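Side-chain contacts in BPH (Thiobacillus denitrificans, PDB 5OVS), which probably degrades proteins or peptides as a bacterial proteasome homologue that assembles into a double ring of fourteen subunits: residues 42-47 and 69-74; 55-60 and 86-91; 80-85 and 124-129. All blocks are in the same frame, centred on the assembly; numbering follows the deposited sequence.

Contact 1. Residues 42-47 and 69-74; sequences GDSYVA and PQLDSV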
ATOM      1  N   GLY K  42      44.540 -18.919  -9.760  1.00 42.04           N
ATOM      2  CA  GLY K  42      45.711 -18.935 -10.624  1.00 42.60           C
ATOM      3  C   GLY K  42      46.763 -18.029 -10.003  1.00 43.39           C
ATOM      4  O   GLY K  42      47.083 -18.154  -8.814  1.00 43.88           O
ATOM      5  N   ASP K  43      47.279 -17.092 -10.791  1.00 42.57           N
ATOM      6  CA  ASP K  43      48.162 -16.076 -10.245  1.00 42.82           C
ATOM      7  C   ASP K  43      47.440 -14.738 -10.049  1.00 40.63           C
ATOM      8  O   ASP K  43      48.081 -13.689 -10.012  1.00 41.03           O
ATOM      9  CB  ASP K  43      49.406 -15.914 -11.113  1.00 44.50           C
ATOM     10  CG  ASP K  43      49.112 -15.265 -12.445  1.00 46.06           C
ATOM     11  OD1 ASP K  43      47.938 -15.286 -12.886  1.00 45.03           O
ATOM     12  OD2 ASP K  43      50.070 -14.726 -13.052  1.00 50.24           O
ATOM     13  N   SER K  44      46.116 -14.778  -9.926  1.00 38.03           N
ATOM     14  CA  SER K  44      45.351 -13.613  -9.487  1.00 36.72           C
ATOM     15  C   SER K  44      44.946 -13.748  -8.024  1.00 36.29           C
ATOM     16  O   SER K  44      44.782 -14.853  -7.515  1.00 36.21           O
ATOM     17  CB  SER K  44      44.093 -13.427 -10.340  1.00 35.91           C
ATOM     18  OG  SER K  44      44.418 -13.076 -11.670  1.00 35.77           O
ATOM     19  N   TYR K  45      44.789 -12.613  -7.353  1.00 36.50           N
ATOM     20  CA  TYR K  45      44.162 -12.574  -6.041  1.00 36.60           C
ATOM     21  C   TYR K  45      42.848 -11.870  -6.216  1.00 35.27           C
ATOM     22  O   TYR K  45      42.798 -10.810  -6.833  1.00 35.59           O
ATOM     23  CB  TYR K  45      44.997 -11.799  -5.043  1.00 38.14           C
ATOM     24  CG  TYR K  45      46.295 -12.468  -4.683  1.00 40.32           C
ATOM     25  CD1 TYR K  45      46.328 -13.570  -3.839  1.00 42.06           C
ATOM     26  CD2 TYR K  45      47.492 -11.988  -5.175  1.00 42.23           C
ATOM     27  CE1 TYR K  45      47.529 -14.179  -3.505  1.00 43.79           C
ATOM     28  CE2 TYR K  45      48.696 -12.588  -4.848  1.00 44.22           C
ATOM     29  CZ  TYR K  45      48.709 -13.680  -4.017  1.00 45.04           C
ATOM     30  OH  TYR K  45      49.913 -14.265  -3.702  1.00 49.49           O
ATOM     31  N   VAL K  46      41.788 -12.460  -5.678  1.00 33.62           N
ATOM     32  CA  VAL K  46      40.460 -11.899  -5.782  1.00 32.44           C
ATOM     33  C   VAL K  46      39.971 -11.516  -4.385  1.00 31.61           C
ATOM     34  O   VAL K  46      39.930 -12.351  -3.486  1.00 31.50           O
ATOM     35  CB  VAL K  46      39.487 -12.885  -6.459  1.00 32.38           C
ATOM     36  CG1 VAL K  46      38.124 -12.237  -6.687  1.00 31.95           C
ATOM     37  CG2 VAL K  46      40.070 -13.367  -7.777  1.00 32.82           C
ATOM     38  N   ALA K  47      39.628 -10.242  -4.226  1.00 30.58           N
ATOM     39  CA  ALA K  47      39.153  -9.690  -2.967  1.00 30.85           C
ATOM     40  C   ALA K  47      37.662  -9.455  -3.106  1.00 30.24           C
ATOM     41  O   ALA K  47      37.226  -8.819  -4.060  1.00 29.36           O
ATOM     42  CB  ALA K  47      39.874  -8.391  -2.652  1.00 30.78           C
ATOM     43  N   PRO K  69      40.658 -19.743 -14.577  1.00 49.36           N
ATOM     44  CA  PRO K  69      40.356 -18.716 -15.566  1.00 48.08           C
ATOM     45  C   PRO K  69      41.487 -17.688 -15.709  1.00 47.03           C
ATOM     46  O   PRO K  69      42.111 -17.301 -14.726  1.00 46.85           O
ATOM     47  CB  PRO K  69      39.112 -18.043 -14.988  1.00 47.57           C
ATOM     48  CG  PRO K  69      39.279 -18.182 -13.518  1.00 47.36           C
ATOM     49  CD  PRO K  69      39.910 -19.532 -13.325  1.00 48.26           C
ATOM     50  N   GLN K  70      41.754 -17.262 -16.932  1.00 47.22           N
ATOM     51  CA  GLN K  70      42.694 -16.182 -17.153  1.00 48.10           C
ATOM     52  C   GLN K  70      41.916 -14.916 -16.888  1.00 44.20           C
ATOM     53  O   GLN K  70      40.914 -14.659 -17.553  1.00 43.76           O
ATOM     54  CB  GLN K  70      43.207 -16.190 -18.584  1.00 51.51           C
ATOM     55  CG  GLN K  70      44.114 -17.368 -18.881  1.00 56.26           C
ATOM     56  CD  GLN K  70      44.661 -17.360 -20.303  1.00 60.37           C
ATOM     57  OE1 GLN K  70      45.433 -18.240 -20.690  1.00 61.13           O
ATOM     58  NE2 GLN K  70      44.268 -16.362 -21.084  1.00 61.23           N
ATOM     59  N   LEU K  71      42.364 -14.152 -15.898  1.00 41.13           N
ATOM     60  CA  LEU K  71      41.655 -12.949 -15.430  1.00 37.74           C
ATOM     61  C   LEU K  71      42.566 -11.743 -15.632  1.00 36.40           C
ATOM     62  O   LEU K  71      42.821 -11.001 -14.696  1.00 35.50           O
ATOM     63  CB  LEU K  71      41.305 -13.096 -13.941  1.00 36.19           C
ATOM     64  CG  LEU K  71      40.423 -14.277 -13.538  1.00 35.79           C
ATOM     65  CD1 LEU K  71      40.395 -14.477 -12.028  1.00 34.79           C
ATOM     66  CD2 LEU K  71      39.020 -14.107 -14.086  1.00 35.68           C
ATOM     67  N   ASP K  72      43.084 -11.571 -16.849  1.00 35.60           N
ATOM     68  CA  ASP K  72      44.099 -10.548 -17.118  1.00 34.49           C
ATOM     69  C   ASP K  72      43.752  -9.600 -18.257  1.00 34.33           C
ATOM     70  O   ASP K  72      44.619  -8.884 -18.758  1.00 34.01           O
ATOM     71  CB  ASP K  72      45.464 -11.199 -17.357  1.00 35.05           C
ATOM     72  CG  ASP K  72      45.442 -12.282 -18.438  1.00 35.33           C
ATOM     73  OD1 ASP K  72      44.487 -12.397 -19.237  1.00 34.19           O
ATOM     74  OD2 ASP K  72      46.423 -13.037 -18.475  1.00 36.44           O
ATOM     75  N   SER K  73      42.486  -9.585 -18.661  1.00 34.43           N
ATOM     76  CA  SER K  73      41.953  -8.496 -19.480  1.00 34.35           C
ATOM     77  C   SER K  73      40.489  -8.240 -19.127  1.00 34.07           C
ATOM     78  O   SER K  73      39.819  -9.108 -18.562  1.00 33.87           O
ATOM     79  CB  SER K  73      42.052  -8.850 -20.949  1.00 34.42           C
ATOM     80  OG  SER K  73      40.956  -9.664 -21.318  1.00 34.68           O
ATOM     81  N   VAL K  74      39.997  -7.052 -19.472  1.00 34.49           N
ATOM     82  CA  VAL K  74      38.603  -6.676 -19.242  1.00 34.29           C
ATOM     83  C   VAL K  74      37.638  -7.660 -19.927  1.00 34.81           C
ATOM     84  O   VAL K  74      36.707  -8.171 -19.289  1.00 34.92           O
ATOM     85  CB  VAL K  74      38.347  -5.222 -19.717  1.00 34.91           C
ATOM     86  CG1 VAL K  74      36.862  -4.911 -19.837  1.00 34.88           C
ATOM     87  CG2 VAL K  74      39.001  -4.236 -18.766  1.00 34.84           C
TER
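Ser44 and Leu71 face each other with matching first torsions: OG and CG each lie anti to their own carbonyl carbon and beside the backbone N (chi1 -67° and -59°), which sends the hydroxyl toward the CB of Leu71 and one leucine branch, CD1, toward the strand; CD2 turns to the helix. The setting is the αββα sandwich of the proteasome-like fold. Residues 44-47 start the second strand of its five-stranded antiparallel sheet, just past the hairpin turn from strand 38-41, and residues 69-74 lead into the long helix 74-91 that packs on that sheet. Leu71 drops from the connecting loop onto the sheet just before the helix begins. Its CB sits 3.9 Å from Ser44 OG. With chi2 at 168°, CD1 carries the chain outward to pass 4.2 Å from Ser44 CB, then reaches Val46, one strand repeat further on, where the gap to CG2 is 4.4 Å. Ile113 of the adjoining strand and Ile77 and Val80 of the helix also touch Leu71. Tyr45 points to the other face and stacks on Phe184 of the second sheet, so this contact belongs to the outer, helix-bearing side. The buried hydroxyl is not left among apolar groups alone: Asn115 ND2 makes weak hydrogen bonds both to Ser44 OG and to Leu71 O, two oxygens 4.0 Å apart, and so links strand to loop. Near the surface, Asp43 OD1 and Asp72 OD2 stand 6.2 Å apart, and their like charges are probably offset by Arg117, whose NH2 bridges to the first and NE to the second. At the end of the loop Ser73 takes the N-cap position, its OG accepting a hydrogen bond from Arg76 N.

Contact 2. Residues 55-60 and 86-91; sequences KLILAD and GALKEH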
ATOM      1  N   LYS K  55      33.053 -15.900  -0.778  1.00 37.85           N
ATOM      2  CA  LYS K  55      34.428 -16.388  -0.862  1.00 39.19           C
ATOM      3  C   LYS K  55      34.473 -17.925  -0.912  1.00 38.73           C
ATOM      4  O   LYS K  55      35.337 -18.510  -1.576  1.00 39.37           O
ATOM      5  CB  LYS K  55      35.296 -15.818   0.275  1.00 39.50           C
ATOM      6  CG  LYS K  55      34.856 -16.176   1.685  1.00 40.95           C
ATOM      7  CD  LYS K  55      36.035 -16.143   2.637  1.00 42.43           C
ATOM      8  CE  LYS K  55      35.609 -16.238   4.085  1.00 43.90           C
ATOM      9  NZ  LYS K  55      35.165 -14.914   4.595  1.00 45.83           N
ATOM     10  N   LEU K  56      33.518 -18.560  -0.241  1.00 38.80           N
ATOM     11  CA  LEU K  56      33.397 -20.018  -0.238  1.00 38.85           C
ATOM     12  C   LEU K  56      32.809 -20.471  -1.559  1.00 37.86           C
ATOM     13  O   LEU K  56      33.305 -21.419  -2.191  1.00 35.13           O
ATOM     14  CB  LEU K  56      32.512 -20.477   0.909  1.00 40.22           C
ATOM     15  CG  LEU K  56      32.962 -19.943   2.270  1.00 41.90           C
ATOM     16  CD1 LEU K  56      31.843 -20.028   3.291  1.00 42.90           C
ATOM     17  CD2 LEU K  56      34.207 -20.675   2.744  1.00 42.67           C
ATOM     18  N   ILE K  57      31.763 -19.772  -1.993  1.00 37.46           N
ATOM     19  CA  ILE K  57      31.174 -20.064  -3.298  1.00 38.55           C
ATOM     20  C   ILE K  57      32.252 -19.980  -4.382  1.00 38.73           C
ATOM     21  O   ILE K  57      32.420 -20.925  -5.158  1.00 38.87           O
ATOM     22  CB  ILE K  57      29.980 -19.144  -3.637  1.00 38.34           C
ATOM     23  CG1 ILE K  57      28.786 -19.461  -2.735  1.00 38.18           C
ATOM     24  CG2 ILE K  57      29.543 -19.330  -5.086  1.00 38.76           C
ATOM     25  CD1 ILE K  57      27.669 -18.439  -2.788  1.00 37.62           C
ATOM     26  N   LEU K  58      33.006 -18.880  -4.403  1.00 38.40           N
ATOM     27  CA  LEU K  58      33.943 -18.616  -5.510  1.00 38.01           C
ATOM     28  C   LEU K  58      35.099 -19.600  -5.599  1.00 37.31           C
ATOM     29  O   LEU K  58      35.428 -20.043  -6.687  1.00 37.26           O
ATOM     30  CB  LEU K  58      34.467 -17.180  -5.464  1.00 37.99           C
ATOM     31  CG  LEU K  58      33.481 -16.018  -5.694  1.00 37.56           C
ATOM     32  CD1 LEU K  58      34.180 -14.909  -6.468  1.00 38.03           C
ATOM     33  CD2 LEU K  58      32.216 -16.414  -6.436  1.00 38.04           C
ATOM     34  N   ALA K  59      35.690 -19.945  -4.456  1.00 37.07           N
ATOM     35  CA  ALA K  59      36.748 -20.961  -4.377  1.00 37.14           C
ATOM     36  C   ALA K  59      36.266 -22.323  -4.867  1.00 37.55           C
ATOM     37  O   ALA K  59      36.923 -22.965  -5.674  1.00 38.49           O
ATOM     38  CB  ALA K  59      37.269 -21.067  -2.955  1.00 37.07           C
ATOM     39  N   ASP K  60      35.115 -22.749  -4.365  1.00 38.65           N
ATOM     40  CA  ASP K  60      34.424 -23.951  -4.842  1.00 39.48           C
ATOM     41  C   ASP K  60      34.252 -23.897  -6.359  1.00 39.99           C
ATOM     42  O   ASP K  60      34.695 -24.789  -7.091  1.00 41.03           O
ATOM     43  CB  ASP K  60      33.056 -24.048  -4.166  1.00 39.92           C
ATOM     44  CG  ASP K  60      32.391 -25.381  -4.359  1.00 40.87           C
ATOM     45  OD1 ASP K  60      32.702 -26.313  -3.591  1.00 45.68           O
ATOM     46  OD2 ASP K  60      31.519 -25.497  -5.239  1.00 39.71           O
ATOM     47  N   GLY K  86      25.644 -17.147 -14.006  1.00 38.68           N
ATOM     48  CA  GLY K  86      24.737 -18.237 -14.341  1.00 38.85           C
ATOM     49  C   GLY K  86      24.891 -19.414 -13.403  1.00 38.91           C
ATOM     50  O   GLY K  86      23.921 -20.100 -13.118  1.00 39.17           O
ATOM     51  N   ALA K  87      26.110 -19.643 -12.927  1.00 38.35           N
ATOM     52  CA  ALA K  87      26.355 -20.665 -11.911  1.00 38.46           C
ATOM     53  C   ALA K  87      25.881 -20.228 -10.519  1.00 38.06           C
ATOM     54  O   ALA K  87      25.407 -21.059  -9.751  1.00 38.45           O
ATOM     55  CB  ALA K  87      27.828 -21.039 -11.880  1.00 37.86           C
ATOM     56  N   LEU K  88      26.006 -18.941 -10.189  1.00 37.82           N
ATOM     57  CA  LEU K  88      25.501 -18.425  -8.899  1.00 37.99           C
ATOM     58  C   LEU K  88      24.005 -18.649  -8.739  1.00 38.87           C
ATOM     59  O   LEU K  88      23.535 -18.989  -7.662  1.00 37.53           O
ATOM     60  CB  LEU K  88      25.793 -16.935  -8.737  1.00 37.20           C
ATOM     61  CG  LEU K  88      27.262 -16.543  -8.585  1.00 37.47           C
ATOM     62  CD1 LEU K  88      27.424 -15.032  -8.628  1.00 37.36           C
ATOM     63  CD2 LEU K  88      27.861 -17.101  -7.303  1.00 37.87           C
ATOM     64  N   LYS K  89      23.262 -18.449  -9.821  1.00 41.13           N
ATOM     65  CA  LYS K  89      21.827 -18.688  -9.817  1.00 42.70           C
ATOM     66  C   LYS K  89      21.506 -20.173  -9.815  1.00 44.21           C
ATOM     67  O   LYS K  89      20.634 -20.618  -9.080  1.00 43.33           O
ATOM     68  CB  LYS K  89      21.190 -18.059 -11.040  1.00 43.10           C
ATOM     69  CG  LYS K  89      21.260 -16.551 -11.034  1.00 43.64           C
ATOM     70  CD  LYS K  89      20.755 -15.990 -12.344  1.00 45.11           C
ATOM     71  CE  LYS K  89      19.238 -16.081 -12.449  1.00 46.53           C
ATOM     72  NZ  LYS K  89      18.783 -15.565 -13.768  1.00 46.81           N
ATOM     73  N   GLU K  90      22.213 -20.933 -10.647  1.00 46.18           N
ATOM     74  CA  GLU K  90      21.876 -22.333 -10.869  1.00 48.12           C
ATOM     75  C   GLU K  90      22.295 -23.277  -9.745  1.00 46.62           C
ATOM     76  O   GLU K  90      21.548 -24.179  -9.414  1.00 46.62           O
ATOM     77  CB  GLU K  90      22.479 -22.825 -12.180  1.00 52.63           C
ATOM     78  CG  GLU K  90      21.899 -24.163 -12.622  1.00 57.83           C
ATOM     79  CD  GLU K  90      22.686 -24.811 -13.737  1.00 62.41           C
ATOM     80  OE1 GLU K  90      23.603 -24.154 -14.282  1.00 64.26           O
ATOM     81  OE2 GLU K  90      22.384 -25.983 -14.062  1.00 67.33           O
ATOM     82  N   HIS K  91      23.482 -23.090  -9.176  1.00 45.50           N
ATOM     83  CA  HIS K  91      24.016 -24.030  -8.183  1.00 44.64           C
ATOM     84  C   HIS K  91      24.156 -23.490  -6.774  1.00 41.93           C
ATOM     85  O   HIS K  91      24.250 -24.278  -5.851  1.00 42.14           O
ATOM     86  CB  HIS K  91      25.385 -24.551  -8.622  1.00 46.88           C
ATOM     87  CG  HIS K  91      25.398 -25.104 -10.012  1.00 51.10           C
ATOM     88  ND1 HIS K  91      24.841 -26.325 -10.333  1.00 53.85           N
ATOM     89  CD2 HIS K  91      25.889 -24.599 -11.169  1.00 53.79           C
ATOM     90  CE1 HIS K  91      24.992 -26.550 -11.627  1.00 55.55           C
ATOM     91  NE2 HIS K  91      25.626 -25.518 -12.158  1.00 56.06           N
TER
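Leu88 reaches across to Ile57 and Leu58 through a single methyl group, joining helices 54-64 and 74-91, the pair that makes up one helical layer of the αββα sandwich. At the CB of Leu88 the chain is still heading partly past the other helix. CG lies anti to the carbonyl carbon (chi1 -68°), and it remains 5.0 Å from Ile57 CG2, too far to pack closely. The two branches then divide the work. CD1 prolongs the line from CA, whereas CD2 turns off toward helix 54-64 and comes within 3.6 Å of Ile57 CG2, a firm methyl-to-methyl touch. Ile57 offers this branch because its CG2 stands anti to the backbone N, while CG1 and CD1 run off in another direction. The same Leu88 methyl is bordered more loosely by Leu58 CD2. Between residues 55-60 and 86-91 the nearest CA atoms, those of Ile57 and Leu88, are 8.1 Å apart, and loop residues complete the packing, with Met109 touching both leucines, Leu94 touching Leu88 and Tyr92 touching Ile57. Helix 54-64 also meets a neighbouring subunit, whose Phe78 packs on Ile57 and whose Val74 packs on Leu56. Where helix 74-91 runs out, His91 O accepts a hydrogen bond from Asn82 ND2 of that same neighbouring subunit.

Contact 3. Residues 80-85 and 124-129; sequences VWNTLH and AHRTVQ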
ATOM      1  N   VAL K  80      34.204 -14.475 -17.920  1.00 35.79           N
ATOM      2  CA  VAL K  80      34.219 -15.353 -16.738  1.00 35.26           C
ATOM      3  C   VAL K  80      33.089 -14.983 -15.757  1.00 35.59           C
ATOM      4  O   VAL K  80      32.324 -15.855 -15.310  1.00 34.58           O
ATOM      5  CB  VAL K  80      35.588 -15.275 -16.026  1.00 35.21           C
ATOM      6  CG1 VAL K  80      35.545 -15.911 -14.648  1.00 34.86           C
ATOM      7  CG2 VAL K  80      36.660 -15.942 -16.877  1.00 36.49           C
ATOM      8  N   TRP K  81      32.978 -13.688 -15.429  1.00 35.09           N
ATOM      9  CA  TRP K  81      31.936 -13.238 -14.499  1.00 34.37           C
ATOM     10  C   TRP K  81      30.535 -13.463 -15.036  1.00 34.13           C
ATOM     11  O   TRP K  81      29.631 -13.802 -14.276  1.00 34.17           O
ATOM     12  CB  TRP K  81      32.133 -11.781 -14.065  1.00 34.19           C
ATOM     13  CG  TRP K  81      32.516 -11.695 -12.636  1.00 33.70           C
ATOM     14  CD1 TRP K  81      31.782 -11.154 -11.631  1.00 33.46           C
ATOM     15  CD2 TRP K  81      33.701 -12.225 -12.032  1.00 33.73           C
ATOM     16  NE1 TRP K  81      32.448 -11.281 -10.439  1.00 33.22           N
ATOM     17  CE2 TRP K  81      33.629 -11.938 -10.657  1.00 33.45           C
ATOM     18  CE3 TRP K  81      34.824 -12.903 -12.527  1.00 34.15           C
ATOM     19  CZ2 TRP K  81      34.633 -12.304  -9.761  1.00 33.44           C
ATOM     20  CZ3 TRP K  81      35.827 -13.268 -11.637  1.00 34.09           C
ATOM     21  CH2 TRP K  81      35.723 -12.963 -10.268  1.00 34.31           C
ATOM     22  N   ASN K  82      30.352 -13.311 -16.341  1.00 34.27           N
ATOM     23  CA  ASN K  82      29.037 -13.568 -16.918  1.00 35.31           C
ATOM     24  C   ASN K  82      28.646 -15.038 -16.805  1.00 35.24           C
ATOM     25  O   ASN K  82      27.515 -15.338 -16.480  1.00 35.93           O
ATOM     26  CB  ASN K  82      28.967 -13.123 -18.375  1.00 36.07           C
ATOM     27  CG  ASN K  82      27.538 -12.966 -18.855  1.00 36.33           C
ATOM     28  OD1 ASN K  82      26.813 -12.082 -18.395  1.00 36.67           O
ATOM     29  ND2 ASN K  82      27.125 -13.826 -19.770  1.00 36.48           N
ATOM     30  N   THR K  83      29.589 -15.942 -17.073  1.00 35.74           N
ATOM     31  CA  THR K  83      29.389 -17.379 -16.861  1.00 35.41           C
ATOM     32  C   THR K  83      29.201 -17.684 -15.366  1.00 35.14           C
ATOM     33  O   THR K  83      28.286 -18.405 -14.998  1.00 35.84           O
ATOM     34  CB  THR K  83      30.576 -18.197 -17.434  1.00 36.43           C
ATOM     35  OG1 THR K  83      30.620 -18.034 -18.856  1.00 38.34           O
ATOM     36  CG2 THR K  83      30.459 -19.681 -17.121  1.00 36.12           C
ATOM     37  N   LEU K  84      30.054 -17.127 -14.510  1.00 35.28           N
ATOM     38  CA  LEU K  84      29.908 -17.287 -13.060  1.00 35.40           C
ATOM     39  C   LEU K  84      28.501 -16.959 -12.599  1.00 35.63           C
ATOM     40  O   LEU K  84      27.927 -17.699 -11.809  1.00 35.18           O
ATOM     41  CB  LEU K  84      30.892 -16.397 -12.299  1.00 35.88           C
ATOM     42  CG  LEU K  84      30.639 -16.193 -10.795  1.00 35.77           C
ATOM     43  CD1 LEU K  84      30.770 -17.502 -10.043  1.00 36.97           C
ATOM     44  CD2 LEU K  84      31.617 -15.189 -10.227  1.00 35.61           C
ATOM     45  N   HIS K  85      27.946 -15.850 -13.092  1.00 36.08           N
ATOM     46  CA  HIS K  85      26.632 -15.400 -12.634  1.00 36.37           C
ATOM     47  C   HIS K  85      25.547 -16.458 -12.869  1.00 38.07           C
ATOM     48  O   HIS K  85      24.647 -16.643 -12.034  1.00 38.59           O
ATOM     49  CB  HIS K  85      26.226 -14.093 -13.310  1.00 36.14           C
ATOM     50  CG  HIS K  85      24.918 -13.565 -12.824  1.00 35.56           C
ATOM     51  ND1 HIS K  85      24.784 -12.928 -11.613  1.00 34.73           N
ATOM     52  CD2 HIS K  85      23.677 -13.633 -13.358  1.00 35.83           C
ATOM     53  CE1 HIS K  85      23.516 -12.609 -11.430  1.00 35.64           C
ATOM     54  NE2 HIS K  85      22.824 -13.020 -12.477  1.00 35.37           N
ATOM     55  N   ALA K 124      28.947  -5.392  -8.975  1.00 31.42           N
ATOM     56  CA  ALA K 124      27.863  -6.378  -8.861  1.00 32.21           C
ATOM     57  C   ALA K 124      27.077  -6.615 -10.154  1.00 32.71           C
ATOM     58  O   ALA K 124      26.585  -7.722 -10.387  1.00 32.41           O
ATOM     59  CB  ALA K 124      26.911  -5.965  -7.739  1.00 31.75           C
ATOM     60  N   HIS K 125      26.968  -5.587 -10.992  1.00 32.99           N
ATOM     61  CA  HIS K 125      26.268  -5.707 -12.266  1.00 33.77           C
ATOM     62  C   HIS K 125      27.211  -6.090 -13.429  1.00 34.09           C
ATOM     63  O   HIS K 125      26.922  -5.798 -14.594  1.00 34.27           O
ATOM     64  CB  HIS K 125      25.509  -4.418 -12.544  1.00 34.65           C
ATOM     65  CG  HIS K 125      24.459  -4.119 -11.515  1.00 36.34           C
ATOM     66  ND1 HIS K 125      24.679  -3.281 -10.444  1.00 36.73           N
ATOM     67  CD2 HIS K 125      23.189  -4.578 -11.378  1.00 36.90           C
ATOM     68  CE1 HIS K 125      23.587  -3.221  -9.700  1.00 37.07           C
ATOM     69  NE2 HIS K 125      22.671  -4.003 -10.241  1.00 37.50           N
ATOM     70  N   ARG K 126      28.314  -6.762 -13.089  1.00 33.04           N
ATOM     71  CA  ARG K 126      29.333  -7.239 -14.037  1.00 33.74           C
ATOM     72  C   ARG K 126      30.035  -6.130 -14.841  1.00 33.14           C
ATOM     73  O   ARG K 126      30.533  -6.355 -15.949  1.00 33.98           O
ATOM     74  CB  ARG K 126      28.786  -8.374 -14.906  1.00 34.19           C
ATOM     75  CG  ARG K 126      28.650  -9.652 -14.076  1.00 35.07           C
ATOM     76  CD  ARG K 126      27.715 -10.693 -14.672  1.00 35.05           C
ATOM     77  NE  ARG K 126      26.431 -10.142 -15.094  1.00 35.02           N
ATOM     78  CZ  ARG K 126      25.472  -9.722 -14.270  1.00 36.54           C
ATOM     79  NH1 ARG K 126      25.623  -9.762 -12.948  1.00 36.84           N
ATOM     80  NH2 ARG K 126      24.345  -9.242 -14.775  1.00 37.85           N
ATOM     81  N   THR K 127      30.103  -4.954 -14.231  1.00 31.15           N
ATOM     82  CA  THR K 127      30.846  -3.836 -14.756  1.00 31.50           C
ATOM     83  C   THR K 127      32.315  -4.071 -14.520  1.00 30.42           C
ATOM     84  O   THR K 127      32.788  -3.861 -13.410  1.00 32.14           O
ATOM     85  CB  THR K 127      30.482  -2.544 -13.993  1.00 31.87           C
ATOM     86  OG1 THR K 127      29.060  -2.429 -13.906  1.00 32.43           O
ATOM     87  CG2 THR K 127      31.080  -1.320 -14.671  1.00 32.17           C
ATOM     88  N   VAL K 128      33.030  -4.505 -15.548  1.00 29.34           N
ATOM     89  CA  VAL K 128      34.456  -4.786 -15.434  1.00 28.28           C
ATOM     90  C   VAL K 128      35.270  -3.557 -15.783  1.00 28.12           C
ATOM     91  O   VAL K 128      35.047  -2.936 -16.814  1.00 27.53           O
ATOM     92  CB  VAL K 128      34.914  -5.913 -16.385  1.00 27.85           C
ATOM     93  CG1 VAL K 128      36.383  -6.224 -16.155  1.00 27.50           C
ATOM     94  CG2 VAL K 128      34.051  -7.146 -16.219  1.00 27.72           C
ATOM     95  N   GLN K 129      36.258  -3.255 -14.949  1.00 28.45           N
ATOM     96  CA  GLN K 129      37.075  -2.063 -15.119  1.00 29.84           C
ATOM     97  C   GLN K 129      38.540  -2.397 -14.916  1.00 29.08           C
ATOM     98  O   GLN K 129      38.867  -3.236 -14.090  1.00 28.56           O
ATOM     99  CB  GLN K 129      36.608  -0.964 -14.134  1.00 30.58           C
ATOM    100  CG  GLN K 129      35.150  -0.604 -14.345  1.00 31.61           C
ATOM    101  CD  GLN K 129      34.682   0.606 -13.549  1.00 33.16           C
ATOM    102  OE1 GLN K 129      34.605   0.582 -12.311  1.00 34.46           O
ATOM    103  NE2 GLN K 129      34.332   1.663 -14.261  1.00 33.95           N
TER
HETATM  104  O   HOH W   1      25.776  -9.656 -17.674  1.00 37.02           O
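Arg126 brings by far the greatest surface to this contact, laying its whole length along helix 74-91 from Trp81 to His85. Near its root, CG comes to the edge of the indole, close to the ring plane, and sits 4.1 Å from Trp81 CB, while Leu84 CD2 covers one face of the same ring. One bond further out, CD lies 3.7 Å from Trp81 O, a carbonyl already bonded to His85 N within the helix. The chain then bends at chi3 (-48°), and the guanidinium settles flat on the His85 ring, centres 4.2 Å apart and planes 29° from parallel, with NH1 3.5 Å from ND1 over the ring face and displaced toward its rim. The arginine comes from the connection between strands 118-122 and 128-131, at one side of the five-stranded sheet of the proteasome-like sandwich, so its side chain ties the sheet's last hairpin to the long helix lying on it. Hydrogen bonds from the loop at residues 105-107 help to hold both stacked groups: Ser107 OG pairs with His85 ND1 and with Arg126 NH1, Glu105 OE1 with His85 NE2, and Glu105 O with Arg126 NH2. Replacing Arg126 by a leucine would probably leave His85 without its flat partner and deprive Glu105 O and Ser107 OG of bonds that help to hold this loop. At the guanidinium edge a water mediates: it lies in plane, 2.7 Å from NE of Arg126, and accepts that bond while donating one to Asn82 OD1, also 2.7 Å away. The amide itself is turned 45° from the guanidinium. Tyr93 of a neighbouring subunit packs on both Arg126 and Asn82, and Asn82 ND2 donates to His91 O of that subunit.

In the fold
From the N terminus, the chain passes through strand 44-48 into helix 54-64, and contact 1 closes the first loop when residues 69-74 return to that strand. Contact 2 opens inside this loop, at residues 55-60, and closes beyond it at 86-91, so the two cross. Contact 3 starts at 80-85, before contact 2 has closed, and crosses it in turn, ending at 124-129; it follows contact 1 in series. Helix 74-91 is common ground for contacts 2 and 3, which meet where Leu58 touches Trp81 and Leu84. Leu71 joins contact 1 to contact 3 through Val80 and Trp81. Contact 2 thus joins helix to helix, while contacts 1 and 3 reach the five-stranded sheet.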